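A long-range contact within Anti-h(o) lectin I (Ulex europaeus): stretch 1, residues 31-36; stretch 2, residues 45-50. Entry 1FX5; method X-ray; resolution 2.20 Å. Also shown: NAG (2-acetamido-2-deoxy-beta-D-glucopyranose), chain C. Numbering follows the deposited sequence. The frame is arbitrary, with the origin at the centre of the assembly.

Stretch 1, residues 31-36: VLQLNK
Stretch 2 45-50: TGGIAR

The two stretches run almost antiparallel, their end-to-end directions 166° apart, yet no direct hydrogen bond joins them. Where a sheet would have its backbone ladder, the carbonyl of Leu34 rests against a glycine: Leu34 O lies 3.1 Å from Gly47 CA, and although Leu34 O is also 3.2 Å from Gly47 N, the angle is too poor for a hydrogen bond. Glycine suits this place because a CB on Gly47 would point toward the first stretch and, in ideal position, come within 2.2 Å of Leu34 O, a clash.

Residues 45-50 are strand throughout, part of a longer one. Gly46 is nearly fully extended (phi/psi -174/-176), Gly47 is at -153/167, and Ile48 and Ala49 follow at -140/144 and -141/129. In the first stretch only Leu32 (-90/110) and Gln33 (-94/112) are strand. Leu34, at -70/-29, breaks the extended path, which Asn35 (-153/155) and Lys36 (-110/160) then resume. The register is set by Asn35 and Gly46, whose CA atoms are 4.8 Å apart. Across this pair Asn35 CB lies 4.0 Å from Gly46 CA. The CA-to-CB bond of Asn35 points toward the second stretch; its chi1 is p.

At one end the contact is apolar. Leu32 (chi1 t, chi2 p) points toward the second stretch and brings its CD1 to 4.0 Å from Ala49 CB, which points back toward it; the two side chains meet in apolar contact, and both residues are buried, as suits hydrocarbon groups. Leu34 (chi1 m, chi2 t) is directed sideways and is also buried, in keeping with its hydrocarbon side chain. Ile48 (chi1 m, chi2 t) points away and adds almost nothing to the interface, which buries 246 Å² in all, both sides summed.

At the other end a water links the two stretches. It donates hydrogen bonds to Lys36 O at 2.9 Å and to Thr45 OG1 at 2.7 Å, bridging a backbone carbonyl and a side-chain hydroxyl. Lys36 starts sideways (chi1 p, chi2 t, chi3 p, chi4 t), but its end leads away from the second stretch; the residue as a whole is partly exposed, which is compatible with a charged side chain. Thr45, chi1 t, points toward the first stretch, with CG2 4.2 Å from Lys36 O. Its hydroxyl can both accept and donate: besides accepting from the water, Thr45 OG1 donates to NAG O7 at 2.6 Å. Gly46 N donates to the same NAG O7 at 3.2 Å, with an N-H...O angle of 159°, so the sugar's acetamido oxygen receives two hydrogen bonds from adjacent residues.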

# COMPACT_ATOMS: atom_id res chain seq x y z
N VAL A 31 14.19 -14.15 2.64
CA VAL A 31 14.42 -13.82 1.23
C VAL A 31 13.17 -14.11 0.37
O VAL A 31 12.45 -15.08 0.63
CB VAL A 31 15.62 -14.65 0.69
CG1 VAL A 31 15.78 -14.55 -0.82
CG2 VAL A 31 16.88 -14.19 1.36
N LEU A 32 12.92 -13.28 -0.64
CA LEU A 32 11.78 -13.48 -1.52
C LEU A 32 12.24 -14.36 -2.69
O LEU A 32 13.05 -13.94 -3.53
CB LEU A 32 11.26 -12.13 -2.05
CG LEU A 32 10.21 -12.12 -3.16
CD1 LEU A 32 8.90 -12.69 -2.66
CD2 LEU A 32 10.00 -10.69 -3.68
N GLN A 33 11.76 -15.61 -2.73
CA GLN A 33 12.11 -16.57 -3.77
C GLN A 33 11.06 -16.52 -4.89
O GLN A 33 9.92 -16.94 -4.71
CB GLN A 33 12.21 -17.98 -3.18
CG GLN A 33 12.81 -18.99 -4.13
CD GLN A 33 12.90 -20.37 -3.54
OE1 GLN A 33 13.99 -20.85 -3.24
NE2 GLN A 33 11.77 -21.03 -3.39
N LEU A 34 11.46 -16.05 -6.05
CA LEU A 34 10.54 -15.94 -7.17
C LEU A 34 10.06 -17.25 -7.81
O LEU A 34 8.97 -17.32 -8.37
CB LEU A 34 11.13 -14.99 -8.23
CG LEU A 34 11.54 -13.59 -7.72
CD1 LEU A 34 12.23 -12.78 -8.83
CD2 LEU A 34 10.32 -12.85 -7.16
N ASN A 35 10.89 -18.29 -7.76
CA ASN A 35 10.51 -19.57 -8.35
C ASN A 35 11.23 -20.66 -7.61
O ASN A 35 12.25 -20.40 -6.97
CB ASN A 35 10.91 -19.62 -9.84
CG ASN A 35 12.43 -19.71 -10.06
OD1 ASN A 35 12.97 -20.80 -10.28
ND2 ASN A 35 13.12 -18.57 -10.02
N LYS A 36 10.68 -21.87 -7.63
CA LYS A 36 11.35 -22.95 -6.95
C LYS A 36 11.90 -23.92 -7.98
O LYS A 36 11.57 -23.83 -9.17
CB LYS A 36 10.44 -23.62 -5.91
CG LYS A 36 9.11 -24.05 -6.38
CD LYS A 36 8.33 -24.63 -5.21
CE LYS A 36 8.34 -23.69 -4.01
NZ LYS A 36 7.43 -24.15 -2.92
N THR A 45 8.42 -23.63 -15.43
CA THR A 45 7.91 -23.26 -14.12
C THR A 45 8.34 -21.84 -13.68
O THR A 45 9.38 -21.34 -14.14
CB THR A 45 8.34 -24.34 -13.08
OG1 THR A 45 7.75 -24.07 -11.81
CG2 THR A 45 9.85 -24.39 -12.94
N GLY A 46 7.53 -21.20 -12.84
CA GLY A 46 7.85 -19.86 -12.38
C GLY A 46 6.91 -19.28 -11.31
O GLY A 46 6.00 -19.98 -10.84
N GLY A 47 7.14 -18.02 -10.91
CA GLY A 47 6.30 -17.38 -9.90
C GLY A 47 6.25 -15.87 -10.06
O GLY A 47 7.05 -15.33 -10.82
N ILE A 48 5.31 -15.21 -9.38
CA ILE A 48 5.14 -13.75 -9.41
C ILE A 48 4.80 -13.20 -8.01
O ILE A 48 4.07 -13.83 -7.24
CB ILE A 48 3.95 -13.35 -10.36
CG1 ILE A 48 4.33 -13.55 -11.83
CG2 ILE A 48 3.50 -11.91 -10.09
CD1 ILE A 48 3.17 -13.24 -12.80
N ALA A 49 5.30 -12.02 -7.69
CA ALA A 49 5.03 -11.39 -6.40
C ALA A 49 4.84 -9.89 -6.62
O ALA A 49 5.68 -9.25 -7.26
CB ALA A 49 6.18 -11.65 -5.43
N ARG A 50 3.76 -9.33 -6.11
CA ARG A 50 3.48 -7.90 -6.29
C ARG A 50 3.09 -7.27 -4.98
O ARG A 50 2.56 -7.96 -4.10
CB ARG A 50 2.26 -7.69 -7.19
CG ARG A 50 2.10 -8.66 -8.33
CD ARG A 50 0.85 -8.39 -9.15
NE ARG A 50 0.54 -9.50 -10.04
CZ ARG A 50 0.02 -9.37 -11.26
NH1 ARG A 50 -0.25 -8.17 -11.75
NH2 ARG A 50 -0.21 -10.45 -11.99
C1 NAG C . 3.74 -24.60 -9.08
C2 NAG C . 3.41 -24.76 -10.57
C3 NAG C . 2.15 -25.64 -10.70
C4 NAG C . 2.39 -27.01 -10.01
C5 NAG C . 2.85 -26.79 -8.55
C6 NAG C . 3.30 -28.08 -7.88
C7 NAG C . 4.15 -22.85 -11.89
C8 NAG C . 3.77 -21.53 -12.54
N2 NAG C . 3.18 -23.48 -11.23
O3 NAG C . 1.83 -25.83 -12.10
O4 NAG C . 1.17 -27.78 -10.02
O5 NAG C . 3.99 -25.89 -8.50
O6 NAG C . 4.20 -28.81 -8.71
O7 NAG C . 5.31 -23.26 -11.94
O HOH W 1 9.00 -22.76 -9.87